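Local atomic coordinates of betaine aldehyde dehydrogenase (Staphylococcus aureus subsp. aureus COL, PDB entry 4QTO), a protein that probably catalyses the NAD-dependent oxidation of betaine aldehyde to glycine betaine. Residues A[286-291]-A[319-324]; A[160-165]-A[505-510]; A[182-187]-A[210-215]. One frame throughout, in Å; residues are numbered along the deposited sequence. Where two conformers were deposited one is given.

Interaction 1: A[286-291]-A[319-324]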
loop_
_atom_site.group_PDB
_atom_site.type_symbol
_atom_site.label_atom_id
_atom_site.label_comp_id
_atom_site.label_asym_id
_atom_site.label_seq_id
_atom_site.Cartn_x
_atom_site.Cartn_y
_atom_site.Cartn_z
ATOM N N ASN A 286 -6.465 26.983 -18.194
ATOM C CA ASN A 286 -6.781 26.121 -19.344
ATOM C C ASN A 286 -5.731 26.524 -20.374
ATOM O O ASN A 286 -5.828 27.599 -20.992
ATOM C CB ASN A 286 -8.195 26.380 -19.799
ATOM C CG ASN A 286 -8.627 25.438 -20.887
ATOM O OD1 ASN A 286 -7.802 24.680 -21.415
ATOM N ND2 ASN A 286 -9.904 25.470 -21.232
ATOM N N ILE A 287 -4.682 25.720 -20.514
ATOM C CA ILE A 287 -3.530 26.050 -21.328
ATOM C C ILE A 287 -3.661 25.406 -22.716
ATOM O O ILE A 287 -3.703 24.178 -22.837
ATOM C CB ILE A 287 -2.245 25.540 -20.649
ATOM C CG1 ILE A 287 -2.098 26.161 -19.256
ATOM C CG2 ILE A 287 -1.025 25.825 -21.489
ATOM C CD1 ILE A 287 -1.003 25.549 -18.421
ATOM N N ILE A 288 -3.674 26.245 -23.739
ATOM C CA ILE A 288 -3.887 25.796 -25.113
ATOM C C ILE A 288 -2.688 26.130 -25.986
ATOM O O ILE A 288 -2.384 27.300 -26.239
ATOM C CB ILE A 288 -5.166 26.433 -25.653
ATOM C CG1 ILE A 288 -6.373 26.142 -24.736
ATOM C CG2 ILE A 288 -5.420 25.997 -27.088
ATOM C CD1 ILE A 288 -7.592 26.948 -25.091
ATOM N N PHE A 289 -1.980 25.101 -26.416
ATOM C CA PHE A 289 -0.827 25.262 -27.306
ATOM C C PHE A 289 -1.236 25.355 -28.760
ATOM O O PHE A 289 -2.342 24.933 -29.143
ATOM C CB PHE A 289 0.134 24.104 -27.118
ATOM C CG PHE A 289 0.963 24.202 -25.866
ATOM C CD1 PHE A 289 2.160 24.903 -25.890
ATOM C CD2 PHE A 289 0.548 23.642 -24.682
ATOM C CE1 PHE A 289 2.929 25.027 -24.755
ATOM C CE2 PHE A 289 1.321 23.747 -23.534
ATOM C CZ PHE A 289 2.530 24.450 -23.577
ATOM N N ASP A 290 -0.325 25.872 -29.599
ATOM C CA ASP A 290 -0.619 26.019 -31.024
ATOM C C ASP A 290 -0.743 24.686 -31.756
ATOM O O ASP A 290 -1.216 24.661 -32.881
ATOM C CB ASP A 290 0.278 27.061 -31.720
ATOM C CG ASP A 290 1.711 26.691 -31.822
ATOM O OD1 ASP A 290 2.057 25.485 -31.734
ATOM O OD2 ASP A 290 2.523 27.645 -32.048
ATOM N N ASP A 291 -0.362 23.581 -31.102
ATOM C CA ASP A 291 -0.533 22.264 -31.653
ATOM C C ASP A 291 -1.640 21.442 -30.989
ATOM O O ASP A 291 -1.684 20.218 -31.134
ATOM C CB ASP A 291 0.785 21.488 -31.707
ATOM C CG ASP A 291 1.391 21.238 -30.348
ATOM O OD1 ASP A 291 0.848 21.717 -29.332
ATOM O OD2 ASP A 291 2.443 20.532 -30.301
ATOM N N ILE A 319 -7.908 31.318 -19.208
ATOM C CA ILE A 319 -7.431 30.685 -20.443
ATOM C C ILE A 319 -6.073 31.278 -20.788
ATOM O O ILE A 319 -5.882 32.508 -20.786
ATOM C CB ILE A 319 -8.402 30.848 -21.603
ATOM C CG1 ILE A 319 -9.747 30.172 -21.277
ATOM C CG2 ILE A 319 -7.774 30.297 -22.885
ATOM C CD1 ILE A 319 -10.883 30.533 -22.177
ATOM N N LEU A 320 -5.107 30.406 -21.038
ATOM C CA LEU A 320 -3.744 30.769 -21.429
ATOM C C LEU A 320 -3.549 30.148 -22.799
ATOM O O LEU A 320 -3.547 28.927 -22.936
ATOM C CB LEU A 320 -2.715 30.244 -20.449
ATOM C CG LEU A 320 -2.744 30.865 -19.077
ATOM C CD1 LEU A 320 -1.995 30.094 -18.026
ATOM C CD2 LEU A 320 -2.174 32.248 -19.188
ATOM N N VAL A 321 -3.423 30.984 -23.836
ATOM C CA VAL A 321 -3.365 30.484 -25.220
ATOM C C VAL A 321 -2.077 30.955 -25.888
ATOM O O VAL A 321 -1.614 32.100 -25.702
ATOM C CB VAL A 321 -4.622 30.905 -26.029
ATOM C CG1 VAL A 321 -4.760 32.409 -26.109
ATOM C CG2 VAL A 321 -4.600 30.291 -27.424
ATOM N N GLN A 322 -1.455 30.077 -26.643
ATOM C CA GLN A 322 -0.193 30.420 -27.266
ATOM C C GLN A 322 -0.360 31.638 -28.195
ATOM O O GLN A 322 -1.321 31.691 -28.946
ATOM C CB GLN A 322 0.428 29.184 -27.951
ATOM C CG GLN A 322 1.887 29.386 -28.262
ATOM C CD GLN A 322 2.644 28.071 -28.361
ATOM O OE1 GLN A 322 2.091 26.998 -28.642
ATOM N NE2 GLN A 322 3.932 28.132 -28.050
ATOM N N ASN A 323 0.588 32.588 -28.116
ATOM C CA ASN A 323 0.481 33.819 -28.880
ATOM C C ASN A 323 0.210 33.612 -30.348
ATOM O O ASN A 323 -0.552 34.386 -30.972
ATOM C CB ASN A 323 1.734 34.690 -28.707
ATOM C CG ASN A 323 1.808 35.340 -27.337
ATOM O OD1 ASN A 323 0.778 35.696 -26.742
ATOM N ND2 ASN A 323 3.024 35.531 -26.842
ATOM N N SER A 324 0.838 32.599 -30.925
ATOM C CA SER A 324 0.682 32.306 -32.335
ATOM C C SER A 324 -0.743 32.049 -32.807
ATOM O O SER A 324 -1.070 32.306 -33.976
ATOM C CB SER A 324 1.591 31.115 -32.700
ATOM O OG SER A 324 1.296 30.020 -31.854
HETATM O O HOH W 1 3.084 24.467 -29.631
#
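The ring of F289 meets the amide of Q322 at its edge, where CD1 of F289 lies 3.5 Å from OE1 of Q322; ring and amide planes stand 79° apart. F425 meets the same ring edge-to-face. The carboxylate of D290 is turned only 25° from the Q322 amide. OE1 of Q322 takes the backbone N-H of D290 in the carbonyl plane, on a lone pair, at 2.8 Å, and a water donates to both this OE1 and OD1 of D290. CG of Q322 lies anti to the backbone N (chi1 -164°) and the chain runs on extended, which carries the amide beyond the strand end to the turn. There OG of S324 donates to the anti lone pair of OD2 of D290 at 2.7 Å. Behind this polar end the strands pair in parallel: N of I288 binds O of L320 at 2.8 Å. I287 and L320 lie side by side on one face, under helix 428-436; I288, I319 and V321 pack on the directly following helix 323-337 across the other. The pair sits within the seven-stranded sheet of the aldehyde dehydrogenase catalytic domain, with strand 443-447 beside 285-288 and strand 419-425 beside 318-322.

Interaction 2: A[160-165]-A[505-510]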
loop_
_atom_site.group_PDB
_atom_site.type_symbol
_atom_site.label_atom_id
_atom_site.label_comp_id
_atom_site.label_asym_id
_atom_site.label_seq_id
_atom_site.Cartn_x
_atom_site.Cartn_y
_atom_site.Cartn_z
ATOM N N PRO A 160 13.582 -5.815 20.141
ATOM C CA PRO A 160 13.261 -7.239 20.327
ATOM C C PRO A 160 12.194 -7.468 21.409
ATOM O O PRO A 160 12.083 -6.694 22.359
ATOM C CB PRO A 160 14.606 -7.861 20.710
ATOM C CG PRO A 160 15.651 -6.897 20.204
ATOM C CD PRO A 160 15.014 -5.531 20.297
ATOM N N ASP A 161 11.420 -8.525 21.248
ATOM C CA ASP A 161 10.372 -8.886 22.216
ATOM C C ASP A 161 9.298 -7.806 22.367
ATOM O O ASP A 161 8.856 -7.484 23.469
ATOM C CB ASP A 161 10.946 -9.283 23.581
ATOM C CG ASP A 161 11.766 -10.564 23.518
ATOM O OD1 ASP A 161 11.393 -11.473 22.773
ATOM O OD2 ASP A 161 12.790 -10.646 24.218
ATOM N N THR A 162 8.910 -7.227 21.237
ATOM C CA THR A 162 7.772 -6.325 21.190
ATOM C C THR A 162 6.943 -6.611 19.931
ATOM O O THR A 162 7.471 -7.160 18.937
ATOM C CB THR A 162 8.164 -4.828 21.137
ATOM O OG1 THR A 162 8.903 -4.575 19.925
ATOM C CG2 THR A 162 8.963 -4.420 22.345
ATOM N N GLU A 163 5.659 -6.260 19.998
ATOM C CA GLU A 163 4.757 -6.330 18.863
ATOM C C GLU A 163 4.342 -4.902 18.628
ATOM O O GLU A 163 3.937 -4.202 19.581
ATOM C CB GLU A 163 3.505 -7.148 19.156
ATOM C CG GLU A 163 2.581 -7.188 17.943
ATOM C CD GLU A 163 1.144 -7.589 18.209
ATOM O OE1 GLU A 163 0.730 -8.530 17.505
ATOM O OE2 GLU A 163 0.417 -6.946 19.038
ATOM N N SER A 164 4.375 -4.480 17.373
ATOM C CA SER A 164 4.030 -3.121 16.991
ATOM C C SER A 164 2.984 -3.128 15.907
ATOM O O SER A 164 3.158 -3.803 14.884
ATOM C CB SER A 164 5.290 -2.424 16.457
ATOM O OG SER A 164 5.054 -1.102 15.939
ATOM N N LYS A 165 1.874 -2.465 16.161
ATOM C CA LYS A 165 0.845 -2.379 15.131
ATOM C C LYS A 165 0.274 -1.000 15.072
ATOM O O LYS A 165 0.274 -0.276 16.078
ATOM C CB LYS A 165 -0.244 -3.400 15.345
ATOM C CG LYS A 165 -1.016 -3.238 16.607
ATOM C CD LYS A 165 -1.756 -4.549 16.944
ATOM C CE LYS A 165 -2.458 -4.436 18.278
ATOM N NZ LYS A 165 -2.901 -5.788 18.751
ATOM N N HIS A 505 -0.653 3.799 17.259
ATOM C CA HIS A 505 0.410 2.829 17.390
ATOM C C HIS A 505 0.247 2.123 18.741
ATOM O O HIS A 505 0.366 2.741 19.796
ATOM C CB HIS A 505 1.781 3.513 17.325
ATOM C CG HIS A 505 2.961 2.596 17.504
ATOM N ND1 HIS A 505 4.186 3.063 17.931
ATOM C CD2 HIS A 505 3.103 1.255 17.351
ATOM C CE1 HIS A 505 5.041 2.059 17.991
ATOM N NE2 HIS A 505 4.420 0.953 17.618
ATOM N N ILE A 506 -0.020 0.811 18.715
ATOM C CA ILE A 506 -0.108 0.024 19.948
ATOM C C ILE A 506 1.154 -0.827 19.969
ATOM O O ILE A 506 1.379 -1.679 19.060
ATOM C CB ILE A 506 -1.380 -0.852 20.012
ATOM C CG1 ILE A 506 -2.633 0.015 19.923
ATOM C CG2 ILE A 506 -1.394 -1.630 21.321
ATOM C CD1 ILE A 506 -3.949 -0.730 19.853
ATOM N N LEU A 507 1.963 -0.624 21.007
ATOM C CA LEU A 507 3.219 -1.331 21.161
ATOM C C LEU A 507 3.136 -2.184 22.426
ATOM O O LEU A 507 2.983 -1.639 23.517
ATOM C CB LEU A 507 4.341 -0.294 21.284
ATOM C CG LEU A 507 5.815 -0.708 21.381
ATOM C CD1 LEU A 507 6.131 -1.379 22.709
ATOM C CD2 LEU A 507 6.204 -1.548 20.167
ATOM N N THR A 508 3.238 -3.505 22.262
ATOM C CA THR A 508 3.182 -4.418 23.376
ATOM C C THR A 508 4.570 -4.968 23.668
ATOM O O THR A 508 5.232 -5.493 22.758
ATOM C CB THR A 508 2.234 -5.598 23.057
ATOM O OG1 THR A 508 0.924 -5.092 22.768
ATOM C CG2 THR A 508 2.150 -6.573 24.248
ATOM N N ASN A 509 5.028 -4.846 24.919
ATOM C CA ASN A 509 6.307 -5.418 25.325
ATOM C C ASN A 509 5.968 -6.811 25.847
ATOM O O ASN A 509 5.318 -6.953 26.883
ATOM C CB ASN A 509 6.992 -4.571 26.370
ATOM C CG ASN A 509 8.378 -5.064 26.698
ATOM O OD1 ASN A 509 8.667 -6.273 26.607
ATOM N ND2 ASN A 509 9.249 -4.156 27.164
ATOM N N THR A 510 6.406 -7.813 25.090
ATOM C CA THR A 510 6.116 -9.194 25.403
ATOM C C THR A 510 7.077 -9.839 26.395
ATOM O O THR A 510 6.878 -10.997 26.756
ATOM C CB THR A 510 6.003 -10.047 24.137
ATOM O OG1 THR A 510 7.264 -10.109 23.465
ATOM C CG2 THR A 510 4.950 -9.477 23.200
HETATM O O HOH W 2 11.081 -5.968 24.986
HETATM O O HOH W 3 0.746 -4.381 20.032
#
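Strands 162-165 and 505-509 run antiparallel at 171°, with E163-T508 and K165-I506 as hydrogen-bonded pairs, and past their end N of T510 reaches O of D161 from above the carbonyl plane at 3.0 Å. OG of S164 and NE2 of H505 are hydrogen-bonded at 2.7 Å, and either could be the donor. Both side chains leave anti to the backbone N (chi1 175° and 178°), and the imidazole edge also meets O of K165 in its plane. On the other face K165 crosses I506, CE of K165 lying 4.1 Å from CB of I506, while its NZ pairs with OE2 of E163 at 3.5 Å. NZ of K165 and OE1 of E163 also form reciprocal salt bridges with E163 and K165 of the third subunit. A water lies within hydrogen-bonding distance of OE2 of E163, O of I506 and OG1 of T508. The pair belongs to the protruding arm through which aldehyde dehydrogenases join their subunits. Strand 152-155 flanks 162-177 on the side away from 501-509. Residues 505-508 pair in parallel with a strand of the second subunit, where F475 meets the H505 ring, so the sheet runs across the interface.

Interaction 3: A[182-187]-A[210-215]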
loop_
_atom_site.group_PDB
_atom_site.type_symbol
_atom_site.label_atom_id
_atom_site.label_comp_id
_atom_site.label_asym_id
_atom_site.label_seq_id
_atom_site.Cartn_x
_atom_site.Cartn_y
_atom_site.Cartn_z
ATOM N N TYR A 182 -23.019 22.661 -5.952
ATOM C CA TYR A 182 -23.353 21.240 -6.171
ATOM C C TYR A 182 -23.619 20.664 -4.790
ATOM O O TYR A 182 -22.803 19.937 -4.210
ATOM C CB TYR A 182 -22.180 20.515 -6.830
ATOM C CG TYR A 182 -21.882 20.977 -8.220
ATOM C CD1 TYR A 182 -22.500 20.403 -9.284
ATOM C CD2 TYR A 182 -20.974 21.998 -8.461
ATOM C CE1 TYR A 182 -22.245 20.831 -10.584
ATOM C CE2 TYR A 182 -20.694 22.425 -9.750
ATOM C CZ TYR A 182 -21.314 21.823 -10.811
ATOM O OH TYR A 182 -21.055 22.218 -12.104
ATOM N N PRO A 183 -24.779 20.981 -4.234
ATOM C CA PRO A 183 -25.047 20.606 -2.846
ATOM C C PRO A 183 -24.973 19.131 -2.520
ATOM O O PRO A 183 -24.257 18.743 -1.592
ATOM C CB PRO A 183 -26.465 21.148 -2.587
ATOM C CG PRO A 183 -26.651 22.204 -3.588
ATOM C CD PRO A 183 -25.840 21.824 -4.791
ATOM N N LEU A 184 -25.699 18.315 -3.253
ATOM C CA LEU A 184 -25.685 16.915 -2.930
ATOM C C LEU A 184 -24.369 16.252 -3.307
ATOM O O LEU A 184 -23.916 15.335 -2.606
ATOM C CB LEU A 184 -26.893 16.201 -3.545
ATOM C CG LEU A 184 -27.061 14.764 -3.077
ATOM C CD1 LEU A 184 -27.153 14.649 -1.568
ATOM C CD2 LEU A 184 -28.250 14.125 -3.764
ATOM N N LEU A 185 -23.759 16.658 -4.405
ATOM C CA LEU A 185 -22.496 16.068 -4.802
ATOM C C LEU A 185 -21.452 16.301 -3.714
ATOM O O LEU A 185 -20.778 15.360 -3.267
ATOM C CB LEU A 185 -22.010 16.657 -6.111
ATOM C CG LEU A 185 -20.674 16.149 -6.618
ATOM C CD1 LEU A 185 -20.776 14.659 -6.988
ATOM C CD2 LEU A 185 -20.244 17.003 -7.815
ATOM N N GLN A 186 -21.325 17.548 -3.249
ATOM C CA GLN A 186 -20.320 17.847 -2.232
ATOM C C GLN A 186 -20.678 17.185 -0.907
ATOM O O GLN A 186 -19.787 16.763 -0.181
ATOM C CB GLN A 186 -20.137 19.360 -2.095
ATOM C CG GLN A 186 -19.604 20.000 -3.358
ATOM C CD GLN A 186 -18.285 19.415 -3.834
ATOM O OE1 GLN A 186 -17.258 19.489 -3.148
ATOM N NE2 GLN A 186 -18.285 18.895 -5.054
ATOM N N ALA A 187 -21.964 17.059 -0.610
ATOM C CA ALA A 187 -22.392 16.355 0.592
ATOM C C ALA A 187 -21.925 14.886 0.529
ATOM O O ALA A 187 -21.404 14.349 1.513
ATOM C CB ALA A 187 -23.883 16.403 0.759
ATOM N N PRO A 210 -30.747 23.947 0.584
ATOM C CA PRO A 210 -30.794 22.780 1.465
ATOM C C PRO A 210 -31.612 21.592 0.957
ATOM O O PRO A 210 -31.627 20.551 1.616
ATOM C CB PRO A 210 -31.539 23.346 2.674
ATOM C CG PRO A 210 -32.521 24.277 2.053
ATOM C CD PRO A 210 -31.782 24.940 0.921
ATOM N N LEU A 211 -32.267 21.716 -0.193
ATOM C CA LEU A 211 -33.304 20.731 -0.560
ATOM C C LEU A 211 -32.839 19.286 -0.746
ATOM O O LEU A 211 -33.387 18.370 -0.110
ATOM C CB LEU A 211 -34.099 21.186 -1.769
ATOM C CG LEU A 211 -34.737 22.560 -1.621
ATOM C CD1 LEU A 211 -35.517 22.896 -2.889
ATOM C CD2 LEU A 211 -35.637 22.671 -0.417
ATOM N N THR A 212 -31.850 19.061 -1.601
ATOM C CA THR A 212 -31.405 17.690 -1.804
ATOM C C THR A 212 -30.698 17.122 -0.563
ATOM O O THR A 212 -30.653 15.900 -0.381
ATOM C CB THR A 212 -30.504 17.555 -3.037
ATOM O OG1 THR A 212 -29.427 18.491 -2.904
ATOM C CG2 THR A 212 -31.282 17.752 -4.317
ATOM N N THR A 213 -30.132 17.982 0.286
ATOM C CA THR A 213 -29.465 17.518 1.511
ATOM C C THR A 213 -30.517 16.999 2.523
ATOM O O THR A 213 -30.344 15.965 3.172
ATOM C CB THR A 213 -28.512 18.576 2.085
ATOM O OG1 THR A 213 -27.561 18.969 1.068
ATOM C CG2 THR A 213 -27.765 18.038 3.288
ATOM N N ILE A 214 -31.612 17.733 2.652
ATOM C CA ILE A 214 -32.721 17.260 3.469
ATOM C C ILE A 214 -33.164 15.905 2.906
ATOM O O ILE A 214 -33.360 14.944 3.660
ATOM C CB ILE A 214 -33.894 18.269 3.433
ATOM C CG1 ILE A 214 -33.528 19.556 4.180
ATOM C CG2 ILE A 214 -35.137 17.641 4.061
ATOM C CD1 ILE A 214 -34.513 20.689 3.941
ATOM N N ARG A 215 -33.316 15.801 1.576
ATOM C CA ARG A 215 -33.793 14.526 0.987
ATOM C C ARG A 215 -32.841 13.385 1.274
ATOM O O ARG A 215 -33.300 12.282 1.633
ATOM C CB ARG A 215 -34.050 14.672 -0.517
ATOM C CG ARG A 215 -34.670 13.453 -1.162
ATOM C CD ARG A 215 -36.078 13.199 -0.650
ATOM N NE ARG A 215 -36.658 12.014 -1.321
ATOM C CZ ARG A 215 -37.066 10.910 -0.710
ATOM N NH1 ARG A 215 -37.109 10.814 0.621
ATOM N NH2 ARG A 215 -37.518 9.898 -1.442
HETATM O O HOH W 4 -25.090 20.067 0.710
#
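L184 meets T212 through its CB and both terminal methyls. Its CB comes first, 3.5 Å from OG1 of T212 and 3.9 Å from CB of the same threonine. CG then lies anti to the backbone N (chi1 -171°), directing the two methyls along the flank of the other helix. CD1 ends 3.9 Å from the backbone O of T212, while CD2 comes 4.2 Å from its CB, so the leucine and threonine cross at a slant. The hydroxyl of T212 sits between its own backbone N and carbonyl carbon (chi1 54°), facing the start of helix 183-187, where CB of P183 is 4.0 Å from OG1 of T212. OG1 of T213, the next residue of its helix, faces P183 and A187, and a water bridges the helices: it donates to O of P183 at 2.8 Å and lies 2.7 Å from OG1 of T213. The carbonyl of P183 accepts the N-H of A187 as well, so it is already engaged within its helix. The segment axes are 8.9 Å apart at closest approach and inclined by 50°. Both helices belong to the Rossmann-type NAD-binding part of the fold, consistent with strand 200-204 lying between them in the chain. Helix 111-122 supplies the shared polar partner: one carboxylate oxygen of E118 bonds to OG1 of T212, the other to N of L184, and D121 takes N of L211. Two acidic side chains thus meet N-H groups in the first turns of the two helices, where the helix dipoles would probably stabilise their negative charge. The buried contact combines aliphatic packing with indirect polar links: E118 bonds the T212 hydroxyl and a water bonds that of T213, although the helices do not bond each other directly.

How the interactions relate
The three contacts lie in separate parts of the subunit. Interaction 3 is the most central, its centre about 11 Å from the centre of the chain, and the side chain of P183 is about 9 Å from the PEG bound in the active site. Interaction 1 belongs to the seven-stranded sheet that includes strand 318-322, which follows the modified C313 closely in sequence; its nearest atoms are about 15 Å from interaction 3. Interaction 2 lies far out, its centre 57 Å from that of interaction 1 and 45 Å from that of interaction 3, where subunits meet. Strand 162-177 is nevertheless followed in the chain by helix 183-197, joining interaction 2 to interaction 3 along the chain.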